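Local coordinates for protein blue-light receptor of the BLUF-family (Rhodobacter sphaeroides, PDB 2BYC) that probably senses blue light through a flavin held non-covalently in a BLUF domain and passes the signal on, at residues 63-66 / 67-71; 43-47 / 48-52; 15-19 / 20-24; 91-94 / 95-98. One frame throughout, in Å; residues are numbered along the deposited sequence.

In the fold
Along the chain the order is interaction 3, interaction 2, interaction 1, interaction 4. All four belong to the BLUF fold, in which helices 19-37 and 58-69 lie on one side of a mixed sheet with the flavin between them. Interaction 3 starts helix 19-37 and packs on the hairpin of interaction 2, their centres about 12 Å apart, through Leu16, Pro19 and Ile23 on Tyr45. Interaction 4, about 14 Å from interaction 2 between centres, runs strand 96-98 beside strand 40-45 and brings Met95 against Gln52. Interaction 1, about 16 Å from interaction 2 between centres, meets it where Ile68 touches Gln52. Interactions 1, 2 and 4 thus converge on one flavin pocket.

Interaction 1 of 4, residues 63-66 / 67-71; sequences ELFR and LISAD. With FMN (flavin mononucleotide), chain C.
Leu64 and Ile68, one helical turn apart, pack together against one face of the isoalloxazine: Leu64 meets Ile68 at its branch point, Leu64 CG 3.5 Å from the delta methyl Ile68 CD1. Both also touch the ring system directly, Leu64 CD1 at 3.6 Å from N3 of the flavin mononucleotide and Ile68 CD1 at 3.7 Å from its N5. With Leu64 CG anti to the backbone N (chi1 -172°), the leucine leans toward the pyrimidine end, while Ile68 CG2 reaches the C5A and C6 side. Shortening this leucine to an alanine is likely to open a gap over the pyrimidine face and take away the Leu64 CG side of the packing round Ile68 CD1. Further along, Asp71 OD2 accepts a 2.9 Å hydrogen bond from the ribityl hydroxyl O2', and Arg73 forms a salt bridge to the same carboxylate oxygen.

Behind these groups the backbone holds the spacing, with Ile68 N bonded almost straight to Leu64 O at 2.9 Å. Phe65 O is gripped twice, by Ser69 N and Ser69 OG, from opposite faces of its carbonyl plane; OG also sits 3.6 Å above the centre of the Phe65 ring. This part of helix 58-69 packs Leu64 against helix 19-37, Phe65 against strand 5-14, and Ile68 against Tyr10 and Gln52 of the sheet.

Interaction 2 of 4, residues 43-47 / 48-52; sequences LLYNG and VHFVQ. With FMN (flavin mononucleotide), chain C.
Phe50 stands among Tyr45, Leu43 and the flavin mononucleotide. Its CE2 comes within 3.2 Å of Tyr45 CD1, the two ring planes inclined at 41° in an oblique pairing. Leu43 CD1 slants in to 3.7 Å from Phe50 CD2, and also touches Gln52 CB. One face of the Phe50 ring takes the flavin methyl C7M, 3.1 Å above the plane and offset toward the rim, while Leu44 O lies in plane at the ring edge. A serine here would probably leave the flavin methyl without its aromatic cover and Tyr45 with a gap beside CD1.

The strands form an antiparallel beta hairpin, 40-45 with 49-55, in the BLUF sheet. Leu44 and Val51 form a hydrogen-bonded pair, with Leu44 N 2.7 Å from Val51 O and Val51 N 3.0 Å from Leu44 O. Leu43, Tyr45, Phe50 and Gln52 share the flavin side; Leu44 and Val51 lie on the other, which Leu113 and helix 120-131 help to cover.

Gln52, stretched out from a chi1 of -169° with its chain extended beyond CG, reaches the flavin with NE2, which donates to O4 at 3.0 Å and to N5 at 3.1 Å. Tyr10 OH is hydrogen-bonded to Gln52 OE1, which probably helps hold the amide in this modelled orientation.

Interaction 3 of 4, residues 15-19 / 20-24; sequences RLADP and VADIV
Asp22 folds its carboxylate back over the start of its own helix and meets the chain just before it. The side chain has CG anti to the carbonyl carbon, beside the backbone N (chi1 -70°), which points OD2 at the backbone of Ala17 and Asp18. Asp18 N donates to OD2 at 3.2 Å in a nearly straight bond of 176°, yet it meets the oxygen from well above the carboxylate plane. Ala17 N is nearer, 2.7 Å from Asp22 OD2, but bent enough to count as a weak bond. One oxygen thus holds two successive backbone N-H groups, and the loop is tied to the helix by a side chain from its first turn.

The backbone answers in the other direction: Asp22 N donates to Asp18 O at 2.8 Å, and Ile23 N to Pro19 O at 2.8 Å. In Asp18 a chi1 of -170° sets CG beside the carbonyl carbon, which brings the carboxylate alongside the first helical residues, OD1 3.2 Å from Val20 CG2.

Leu16 and Asp22 run antiparallel alongside each other, Leu16 CD2 3.7 Å from Asp22 CB, and the other leucine branch, CD1, comes to 3.9 Å from Ile23 CD1. Both apolar side chains go on to pack against Tyr45 of strand 40-45, where Pro19 joins them. Asp18 occupies the N-cap position of helix 19-37, with proline opening the first turn, and the whole forms the strand-to-helix connection of the first beta-alpha unit in the BLUF domain.

Interaction 4 of 4, residues 91-94 / 95-98; sequences PDWS and MRIV
Arg96 lays its aliphatic chain along the indole of Trp93, the two side chains pointing the same way. The main interaction is CH-pi: Arg96 CD stands 3.5 Å from the centroid of the six-membered ring, only 4° off the ring normal, and Arg96 CG lies 3.6 Å from Trp93 CE3. The geometry follows from the torsions. A chi1 of -166° turns Arg96 CG away from its own amide nitrogen, and the chain is extended as far as NE, which keeps CB, CG and CD on one course over the indole face.

Any cation-pi term is slight. Arg96 CZ is 5.2 Å from the same centroid, a long separation that offers at most a weak attraction, and the guanidinium plane is turned 67° from the indole, far from a stack. Its NH1 instead makes a salt bridge to Glu102, so the charge is answered beyond the ring.

Polar and backbone contacts tie down the rest. Ser94 O accepts from Asn34 ND2 and Ser94 OG is hydrogen-bonded to Arg31 O, both on helix 19-37, while Arg96 bonds through its backbone to Gly41 and Leu43 of the neighbouring strand.

Met95 adds packing contacts: bent in the middle of its chain, it folds CE to 3.5 Å from Ser94 O and touches Gln52 and the flavin.

The chemistry is thus divided between successive residues: Met95 turns its thioether end, methyl included, into the flavin pocket, whereas Arg96 contributes methylenes to an aromatic face and sends its charge on to Glu102. Arg96 NE, buried with no partner in the model, is probably a cost of that packing.

Interaction 1 of 4, residues 63-66 / 67-71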
loop_
_atom_site.group_PDB
_atom_site.type_symbol
_atom_site.label_atom_id
_atom_site.label_comp_id
_atom_site.label_asym_id
_atom_site.label_seq_id
_atom_site.Cartn_x
_atom_site.Cartn_y
_atom_site.Cartn_z
ATOM N N GLU A 63 -5.156 6.073 12.316
ATOM C CA GLU A 63 -4.189 5.649 13.286
ATOM C C GLU A 63 -2.893 5.123 12.676
ATOM O O GLU A 63 -1.778 5.537 13.036
ATOM C CB GLU A 63 -4.824 4.565 14.118
ATOM C CG GLU A 63 -3.950 4.112 15.211
ATOM C CD GLU A 63 -4.551 3.015 16.106
ATOM O OE1 GLU A 63 -4.979 1.942 15.568
ATOM O OE2 GLU A 63 -4.544 3.221 17.360
ATOM N N LEU A 64 -3.067 4.265 11.676
ATOM C CA LEU A 64 -1.990 3.612 11.034
ATOM C C LEU A 64 -1.203 4.630 10.278
ATOM O O LEU A 64 0.014 4.640 10.345
ATOM C CB LEU A 64 -2.506 2.487 10.129
ATOM C CG LEU A 64 -1.340 1.637 9.588
ATOM C CD1 LEU A 64 -0.312 1.006 10.664
ATOM C CD2 LEU A 64 -1.781 0.596 8.584
ATOM N N PHE A 65 -1.883 5.479 9.529
ATOM C CA PHE A 65 -1.164 6.404 8.694
ATOM C C PHE A 65 -0.334 7.276 9.591
ATOM O O PHE A 65 0.751 7.671 9.205
ATOM C CB PHE A 65 -2.178 7.223 7.866
ATOM C CG PHE A 65 -1.539 8.197 6.908
ATOM C CD1 PHE A 65 -0.646 7.749 5.946
ATOM C CD2 PHE A 65 -1.872 9.533 6.934
ATOM C CE1 PHE A 65 -0.092 8.633 5.027
ATOM C CE2 PHE A 65 -1.314 10.420 6.022
ATOM C CZ PHE A 65 -0.418 9.966 5.070
ATOM N N ARG A 66 -0.841 7.542 10.807
ATOM C CA ARG A 66 -0.143 8.388 11.751
ATOM C C ARG A 66 1.160 7.763 12.085
ATOM O O ARG A 66 2.138 8.465 12.092
ATOM C CB ARG A 66 -0.892 8.605 13.069
ATOM C CG ARG A 66 -2.123 9.388 12.852
ATOM C CD ARG A 66 -1.981 10.898 13.123
ATOM N NE ARG A 66 -3.292 11.528 12.961
ATOM C CZ ARG A 66 -4.336 11.252 13.737
ATOM N NH1 ARG A 66 -4.211 10.372 14.734
ATOM N NH2 ARG A 66 -5.502 11.836 13.500
ATOM N N LEU A 67 1.151 6.466 12.385
ATOM C CA LEU A 67 2.356 5.701 12.742
ATOM C C LEU A 67 3.328 5.606 11.598
ATOM O O LEU A 67 4.515 5.861 11.739
ATOM C CB LEU A 67 1.934 4.302 13.130
ATOM C CG LEU A 67 1.737 4.256 14.627
ATOM C CD1 LEU A 67 0.904 3.026 15.045
ATOM C CD2 LEU A 67 3.166 4.355 15.328
ATOM N N ILE A 68 2.816 5.241 10.446
ATOM C CA ILE A 68 3.612 5.089 9.252
ATOM C C ILE A 68 4.304 6.424 8.838
ATOM O O ILE A 68 5.412 6.434 8.294
ATOM C CB ILE A 68 2.719 4.546 8.118
ATOM C CG1 ILE A 68 2.172 3.119 8.398
ATOM C CG2 ILE A 68 3.476 4.455 6.887
ATOM C CD1 ILE A 68 1.171 2.733 7.337
ATOM N N SER A 69 3.596 7.534 9.005
ATOM C CA SER A 69 4.150 8.885 8.765
ATOM C C SER A 69 5.232 9.245 9.769
ATOM O O SER A 69 6.076 10.058 9.482
ATOM C CB SER A 69 3.048 9.929 8.867
ATOM O OG SER A 69 2.133 9.803 7.791
ATOM N N ALA A 70 5.221 8.632 10.938
ATOM C CA ALA A 70 6.309 8.818 11.890
ATOM C C ALA A 70 7.545 7.955 11.607
ATOM O O ALA A 70 8.514 8.024 12.347
ATOM C CB ALA A 70 5.817 8.585 13.353
ATOM N N ASP A 71 7.498 7.139 10.550
ATOM C CA ASP A 71 8.580 6.226 10.203
ATOM C C ASP A 71 9.761 6.820 9.408
ATOM O O ASP A 71 9.614 7.425 8.347
ATOM C CB ASP A 71 8.009 4.953 9.602
ATOM C CG ASP A 71 9.034 3.825 9.539
ATOM O OD1 ASP A 71 10.182 4.078 9.161
ATOM O OD2 ASP A 71 8.703 2.674 9.860
HETATM N N1 FMN C . 3.405 -0.855 9.874
HETATM C C2 FMN C . 2.185 -1.488 9.959
HETATM O O2 FMN C . 1.804 -1.969 11.053
HETATM N N3 FMN C . 1.378 -1.614 8.876
HETATM C C4 FMN C . 1.838 -1.119 7.707
HETATM O O4 FMN C . 1.120 -1.163 6.760
HETATM C C4A FMN C . 3.074 -0.474 7.597
HETATM N N5 FMN C . 3.498 0.021 6.375
HETATM C C5A FMN C . 4.697 0.741 6.265
HETATM C C6 FMN C . 5.105 1.270 5.062
HETATM C C7 FMN C . 6.329 1.936 4.903
HETATM C C7M FMN C . 6.678 2.645 3.587
HETATM C C8 FMN C . 7.131 2.087 6.014
HETATM C C8M FMN C . 8.443 2.854 5.958
HETATM C C9 FMN C . 6.727 1.569 7.243
HETATM C C9A FMN C . 5.481 0.883 7.366
HETATM N N10 FMN C . 5.061 0.335 8.600
HETATM C C10 FMN C . 3.841 -0.324 8.695
HETATM C "C1'" FMN C . 5.998 0.168 9.749
HETATM C "C2'" FMN C . 5.381 1.061 10.799
HETATM O "O2'" FMN C . 5.930 2.305 10.471
HETATM C "C3'" FMN C . 5.659 0.677 12.263
HETATM O "O3'" FMN C . 6.988 0.975 12.554
HETATM C "C4'" FMN C . 5.400 -0.768 12.660
HETATM O "O4'" FMN C . 4.002 -1.126 12.679
HETATM C "C5'" FMN C . 5.925 -0.993 14.080
HETATM O "O5'" FMN C . 7.179 -1.666 14.209
HETATM P P FMN C . 7.460 -2.170 15.705
HETATM O O1P FMN C . 8.743 -3.012 15.786
HETATM O O2P FMN C . 7.610 -0.884 16.507
HETATM O O3P FMN C . 6.200 -2.938 16.020
#

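Interaction 2 of 4, residues 43-47 / 48-52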
loop_
_atom_site.group_PDB
_atom_site.type_symbol
_atom_site.label_atom_id
_atom_site.label_comp_id
_atom_site.label_asym_id
_atom_site.label_seq_id
_atom_site.Cartn_x
_atom_site.Cartn_y
_atom_site.Cartn_z
ATOM N N LEU A 43 1.705 -2.770 -0.598
ATOM C CA LEU A 43 2.799 -1.850 -0.616
ATOM C C LEU A 43 3.624 -2.064 -1.841
ATOM O O LEU A 43 4.088 -3.182 -2.125
ATOM C CB LEU A 43 3.620 -2.173 0.558
ATOM C CG LEU A 43 4.934 -1.448 0.881
ATOM C CD1 LEU A 43 4.710 0.038 1.019
ATOM C CD2 LEU A 43 5.613 -2.072 2.090
ATOM N N LEU A 44 3.818 -1.011 -2.609
ATOM C CA LEU A 44 4.552 -1.146 -3.853
ATOM C C LEU A 44 5.899 -0.547 -3.542
ATOM O O LEU A 44 5.949 0.510 -2.981
ATOM C CB LEU A 44 3.848 -0.420 -5.040
ATOM C CG LEU A 44 2.418 -0.864 -5.372
ATOM C CD1 LEU A 44 1.415 -0.428 -4.406
ATOM C CD2 LEU A 44 1.994 -0.191 -6.577
ATOM N N TYR A 45 6.961 -1.205 -3.977
ATOM C CA TYR A 45 8.279 -0.749 -3.691
ATOM C C TYR A 45 9.086 -0.894 -5.004
ATOM O O TYR A 45 9.095 -1.972 -5.557
ATOM C CB TYR A 45 8.860 -1.513 -2.529
ATOM C CG TYR A 45 10.362 -1.345 -2.447
ATOM C CD1 TYR A 45 10.941 -0.160 -1.990
ATOM C CD2 TYR A 45 11.193 -2.379 -2.883
ATOM C CE1 TYR A 45 12.341 -0.013 -1.951
ATOM C CE2 TYR A 45 12.547 -2.251 -2.845
ATOM C CZ TYR A 45 13.115 -1.090 -2.412
ATOM O OH TYR A 45 14.507 -1.050 -2.428
ATOM N N ASN A 46 9.723 0.178 -5.509
ATOM C CA ASN A 46 10.444 0.080 -6.834
ATOM C C ASN A 46 11.867 0.460 -6.640
ATOM O O ASN A 46 12.605 0.587 -7.611
ATOM C CB ASN A 46 9.832 1.032 -7.865
ATOM C CG ASN A 46 10.028 2.517 -7.499
ATOM O OD1 ASN A 46 9.710 3.398 -8.254
ATOM N ND2 ASN A 46 10.520 2.764 -6.360
ATOM N N GLY A 47 12.254 0.612 -5.384
ATOM C CA GLY A 47 13.615 0.957 -5.066
ATOM C C GLY A 47 13.802 2.439 -4.787
ATOM O O GLY A 47 14.816 2.823 -4.241
ATOM N N VAL A 48 12.839 3.266 -5.159
ATOM C CA VAL A 48 12.994 4.718 -4.981
ATOM C C VAL A 48 11.862 5.339 -4.192
ATOM O O VAL A 48 12.075 6.262 -3.429
ATOM C CB VAL A 48 13.081 5.404 -6.363
ATOM C CG1 VAL A 48 13.318 6.902 -6.290
ATOM C CG2 VAL A 48 14.191 4.728 -7.191
ATOM N N HIS A 49 10.659 4.840 -4.434
ATOM C CA HIS A 49 9.418 5.385 -3.873
ATOM C C HIS A 49 8.669 4.175 -3.301
ATOM O O HIS A 49 8.932 3.089 -3.735
ATOM C CB HIS A 49 8.575 5.957 -4.980
ATOM C CG HIS A 49 9.079 7.281 -5.457
ATOM N ND1 HIS A 49 9.113 8.392 -4.631
ATOM C CD2 HIS A 49 9.664 7.654 -6.614
ATOM C CE1 HIS A 49 9.630 9.411 -5.293
ATOM N NE2 HIS A 49 9.962 8.989 -6.503
ATOM N N PHE A 50 7.845 4.357 -2.277
ATOM C CA PHE A 50 6.797 3.340 -1.909
ATOM C C PHE A 50 5.511 3.976 -2.296
ATOM O O PHE A 50 5.361 5.217 -2.226
ATOM C CB PHE A 50 6.732 3.278 -0.397
ATOM C CG PHE A 50 7.861 2.547 0.263
ATOM C CD1 PHE A 50 8.691 3.187 1.201
ATOM C CD2 PHE A 50 8.109 1.221 -0.015
ATOM C CE1 PHE A 50 9.720 2.456 1.868
ATOM C CE2 PHE A 50 9.134 0.529 0.621
ATOM C CZ PHE A 50 9.926 1.173 1.588
ATOM N N VAL A 51 4.574 3.141 -2.743
ATOM C CA VAL A 51 3.169 3.550 -2.877
ATOM C C VAL A 51 2.465 2.535 -2.007
ATOM O O VAL A 51 2.663 1.371 -2.154
ATOM C CB VAL A 51 2.685 3.550 -4.352
ATOM C CG1 VAL A 51 1.214 3.830 -4.396
ATOM C CG2 VAL A 51 3.433 4.722 -5.157
ATOM N N GLN A 52 1.726 3.024 -1.014
ATOM C CA GLN A 52 0.993 2.137 -0.117
ATOM C C GLN A 52 -0.506 2.423 -0.155
ATOM O O GLN A 52 -0.903 3.565 -0.163
ATOM C CB GLN A 52 1.574 2.149 1.312
ATOM C CG GLN A 52 0.952 1.038 2.084
ATOM C CD GLN A 52 1.466 0.952 3.484
ATOM O OE1 GLN A 52 1.818 1.949 4.120
ATOM N NE2 GLN A 52 1.511 -0.246 3.977
HETATM N N1 FMN C . 3.405 -0.855 9.874
HETATM C C2 FMN C . 2.185 -1.488 9.959
HETATM O O2 FMN C . 1.804 -1.969 11.053
HETATM N N3 FMN C . 1.378 -1.614 8.876
HETATM C C4 FMN C . 1.838 -1.119 7.707
HETATM O O4 FMN C . 1.120 -1.163 6.760
HETATM C C4A FMN C . 3.074 -0.474 7.597
HETATM N N5 FMN C . 3.498 0.021 6.375
HETATM C C5A FMN C . 4.697 0.741 6.265
HETATM C C6 FMN C . 5.105 1.270 5.062
HETATM C C7 FMN C . 6.329 1.936 4.903
HETATM C C7M FMN C . 6.678 2.645 3.587
HETATM C C8 FMN C . 7.131 2.087 6.014
HETATM C C8M FMN C . 8.443 2.854 5.958
HETATM C C9 FMN C . 6.727 1.569 7.243
HETATM C C9A FMN C . 5.481 0.883 7.366
HETATM N N10 FMN C . 5.061 0.335 8.600
HETATM C C10 FMN C . 3.841 -0.324 8.695
HETATM C "C1'" FMN C . 5.998 0.168 9.749
HETATM C "C2'" FMN C . 5.381 1.061 10.799
HETATM O "O2'" FMN C . 5.930 2.305 10.471
HETATM C "C3'" FMN C . 5.659 0.677 12.263
HETATM O "O3'" FMN C . 6.988 0.975 12.554
HETATM C "C4'" FMN C . 5.400 -0.768 12.660
HETATM O "O4'" FMN C . 4.002 -1.126 12.679
HETATM C "C5'" FMN C . 5.925 -0.993 14.080
HETATM O "O5'" FMN C . 7.179 -1.666 14.209
HETATM P P FMN C . 7.460 -2.170 15.705
HETATM O O1P FMN C . 8.743 -3.012 15.786
HETATM O O2P FMN C . 7.610 -0.884 16.507
HETATM O O3P FMN C . 6.200 -2.938 16.020
#

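Interaction 3 of 4, residues 15-19 / 20-24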
loop_
_atom_site.group_PDB
_atom_site.type_symbol
_atom_site.label_atom_id
_atom_site.label_comp_id
_atom_site.label_asym_id
_atom_site.label_seq_id
_atom_site.Cartn_x
_atom_site.Cartn_y
_atom_site.Cartn_z
ATOM N N ARG A 15 13.702 5.559 2.175
ATOM C CA ARG A 15 14.848 5.999 2.887
ATOM C C ARG A 15 15.419 4.852 3.726
ATOM O O ARG A 15 15.426 4.875 4.978
ATOM C CB ARG A 15 14.490 7.211 3.714
ATOM C CG ARG A 15 15.688 7.970 4.111
ATOM C CD ARG A 15 15.441 8.563 5.468
ATOM N NE ARG A 15 16.450 9.550 5.768
ATOM C CZ ARG A 15 16.341 10.467 6.718
ATOM N NH1 ARG A 15 15.233 10.522 7.483
ATOM N NH2 ARG A 15 17.364 11.308 6.903
ATOM N N LEU A 16 15.918 3.851 3.005
ATOM C CA LEU A 16 16.259 2.534 3.574
ATOM C C LEU A 16 17.773 2.347 3.756
ATOM O O LEU A 16 18.518 2.488 2.816
ATOM C CB LEU A 16 15.765 1.472 2.608
ATOM C CG LEU A 16 14.280 1.412 2.302
ATOM C CD1 LEU A 16 14.061 0.147 1.539
ATOM C CD2 LEU A 16 13.567 1.350 3.609
ATOM N N ALA A 17 18.226 2.018 4.963
ATOM C CA ALA A 17 19.671 1.823 5.189
ATOM C C ALA A 17 20.032 0.536 4.458
ATOM O O ALA A 17 21.060 0.465 3.786
ATOM C CB ALA A 17 19.967 1.744 6.701
ATOM N N ASP A 18 19.120 -0.444 4.497
ATOM C CA ASP A 18 19.319 -1.757 3.880
ATOM C C ASP A 18 17.981 -2.287 3.499
ATOM O O ASP A 18 17.307 -2.839 4.343
ATOM C CB ASP A 18 19.928 -2.725 4.920
ATOM C CG ASP A 18 20.389 -4.054 4.320
ATOM O OD1 ASP A 18 19.906 -4.438 3.226
ATOM O OD2 ASP A 18 21.244 -4.724 4.950
ATOM N N PRO A 19 17.604 -2.173 2.220
ATOM C CA PRO A 19 16.313 -2.571 1.731
ATOM C C PRO A 19 15.796 -3.945 2.193
ATOM O O PRO A 19 14.683 -4.022 2.695
ATOM C CB PRO A 19 16.467 -2.501 0.181
ATOM C CG PRO A 19 17.451 -1.513 -0.043
ATOM C CD PRO A 19 18.444 -1.641 1.136
ATOM N N VAL A 20 16.559 -5.022 2.040
ATOM C CA VAL A 20 16.006 -6.299 2.458
ATOM C C VAL A 20 15.676 -6.275 3.952
ATOM O O VAL A 20 14.598 -6.657 4.329
ATOM C CB VAL A 20 16.929 -7.476 2.109
ATOM C CG1 VAL A 20 16.792 -7.820 0.626
ATOM C CG2 VAL A 20 18.285 -7.087 2.374
ATOM N N ALA A 21 16.588 -5.795 4.782
ATOM C CA ALA A 21 16.442 -5.931 6.239
ATOM C C ALA A 21 15.359 -4.996 6.678
ATOM O O ALA A 21 14.565 -5.321 7.588
ATOM C CB ALA A 21 17.687 -5.557 6.938
ATOM N N ASP A 22 15.313 -3.843 6.027
ATOM C CA ASP A 22 14.324 -2.857 6.397
ATOM C C ASP A 22 12.941 -3.332 5.950
ATOM O O ASP A 22 11.988 -3.200 6.715
ATOM C CB ASP A 22 14.629 -1.474 5.806
ATOM C CG ASP A 22 15.858 -0.820 6.447
ATOM O OD1 ASP A 22 16.298 -1.380 7.479
ATOM O OD2 ASP A 22 16.361 0.259 5.950
ATOM N N ILE A 23 12.800 -3.828 4.706
ATOM C CA ILE A 23 11.481 -4.315 4.271
ATOM C C ILE A 23 10.986 -5.567 5.008
ATOM O O ILE A 23 9.771 -5.729 5.273
ATOM C CB ILE A 23 11.428 -4.487 2.746
ATOM C CG1 ILE A 23 11.180 -3.132 2.100
ATOM C CG2 ILE A 23 10.260 -5.430 2.414
ATOM C CD1 ILE A 23 11.831 -2.898 0.682
ATOM N N VAL A 24 11.893 -6.469 5.368
ATOM C CA VAL A 24 11.500 -7.614 6.225
ATOM C C VAL A 24 10.897 -7.157 7.564
ATOM O O VAL A 24 9.859 -7.684 7.998
ATOM C CB VAL A 24 12.722 -8.599 6.443
ATOM C CG1 VAL A 24 12.451 -9.635 7.511
ATOM C CG2 VAL A 24 13.037 -9.321 5.159
#

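Interaction 4 of 4, residues 91-94 / 95-98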
loop_
_atom_site.group_PDB
_atom_site.type_symbol
_atom_site.label_atom_id
_atom_site.label_comp_id
_atom_site.label_asym_id
_atom_site.label_seq_id
_atom_site.Cartn_x
_atom_site.Cartn_y
_atom_site.Cartn_z
ATOM N N PRO A 91 -8.907 -7.836 0.158
ATOM C CA PRO A 91 -9.343 -8.385 1.417
ATOM C C PRO A 91 -8.443 -9.505 1.939
ATOM O O PRO A 91 -8.372 -9.752 3.175
ATOM C CB PRO A 91 -10.783 -8.881 1.097
ATOM C CG PRO A 91 -10.800 -9.085 -0.362
ATOM C CD PRO A 91 -9.932 -7.988 -0.887
ATOM N N ASP A 92 -7.708 -10.156 1.057
ATOM C CA ASP A 92 -7.031 -11.333 1.507
ATOM C C ASP A 92 -5.686 -11.011 2.133
ATOM O O ASP A 92 -5.034 -11.907 2.657
ATOM C CB ASP A 92 -6.892 -12.359 0.362
ATOM C CG ASP A 92 -8.235 -12.753 -0.231
ATOM O OD1 ASP A 92 -9.240 -12.745 0.521
ATOM O OD2 ASP A 92 -8.296 -13.041 -1.458
ATOM N N TRP A 93 -5.260 -9.754 2.071
ATOM C CA TRP A 93 -3.873 -9.377 2.434
ATOM C C TRP A 93 -3.845 -8.253 3.417
ATOM O O TRP A 93 -4.274 -7.133 3.136
ATOM C CB TRP A 93 -3.038 -8.972 1.229
ATOM C CG TRP A 93 -3.121 -9.908 0.091
ATOM C CD1 TRP A 93 -4.066 -9.925 -0.898
ATOM C CD2 TRP A 93 -2.231 -10.992 -0.174
ATOM N NE1 TRP A 93 -3.809 -10.960 -1.759
ATOM C CE2 TRP A 93 -2.676 -11.616 -1.346
ATOM C CE3 TRP A 93 -1.084 -11.481 0.459
ATOM C CZ2 TRP A 93 -2.004 -12.672 -1.928
ATOM C CZ3 TRP A 93 -0.411 -12.583 -0.121
ATOM C CH2 TRP A 93 -0.889 -13.154 -1.296
ATOM N N SER A 94 -3.295 -8.601 4.559
ATOM C CA SER A 94 -2.904 -7.718 5.617
ATOM C C SER A 94 -1.948 -6.617 5.112
ATOM O O SER A 94 -2.163 -5.477 5.412
ATOM C CB SER A 94 -2.241 -8.578 6.700
ATOM O OG SER A 94 -2.061 -7.848 7.887
ATOM N N MET A 95 -0.927 -7.009 4.345
ATOM C CA MET A 95 -0.063 -6.094 3.559
ATOM C C MET A 95 0.572 -7.075 2.582
ATOM O O MET A 95 1.095 -8.062 2.980
ATOM C CB MET A 95 0.935 -5.352 4.469
ATOM C CG MET A 95 1.610 -4.081 3.892
ATOM S SD MET A 95 0.519 -3.335 2.714
ATOM C CE MET A 95 -0.852 -2.741 3.749
ATOM N N ARG A 96 0.399 -6.878 1.297
ATOM C CA ARG A 96 1.147 -7.708 0.351
ATOM C C ARG A 96 2.234 -6.759 -0.184
ATOM O O ARG A 96 1.923 -5.597 -0.466
ATOM C CB ARG A 96 0.286 -8.206 -0.789
ATOM C CG ARG A 96 1.033 -9.336 -1.546
ATOM C CD ARG A 96 0.241 -9.734 -2.699
ATOM N NE ARG A 96 0.847 -10.762 -3.546
ATOM C CZ ARG A 96 1.986 -10.660 -4.245
ATOM N NH1 ARG A 96 2.766 -9.584 -4.150
ATOM N NH2 ARG A 96 2.373 -11.679 -5.029
ATOM N N ILE A 97 3.487 -7.165 -0.235
ATOM C CA ILE A 97 4.490 -6.243 -0.806
ATOM C C ILE A 97 4.533 -6.634 -2.267
ATOM O O ILE A 97 4.433 -7.840 -2.612
ATOM C CB ILE A 97 5.858 -6.344 -0.175
ATOM C CG1 ILE A 97 6.750 -5.306 -0.839
ATOM C CG2 ILE A 97 6.419 -7.730 -0.234
ATOM C CD1 ILE A 97 8.050 -5.076 -0.205
ATOM N N VAL A 98 4.636 -5.612 -3.109
ATOM C CA VAL A 98 4.766 -5.789 -4.529
ATOM C C VAL A 98 6.094 -5.087 -4.918
ATOM O O VAL A 98 6.154 -3.874 -4.996
ATOM C CB VAL A 98 3.597 -5.189 -5.321
ATOM C CG1 VAL A 98 3.851 -5.422 -6.761
ATOM C CG2 VAL A 98 2.276 -5.890 -4.977
#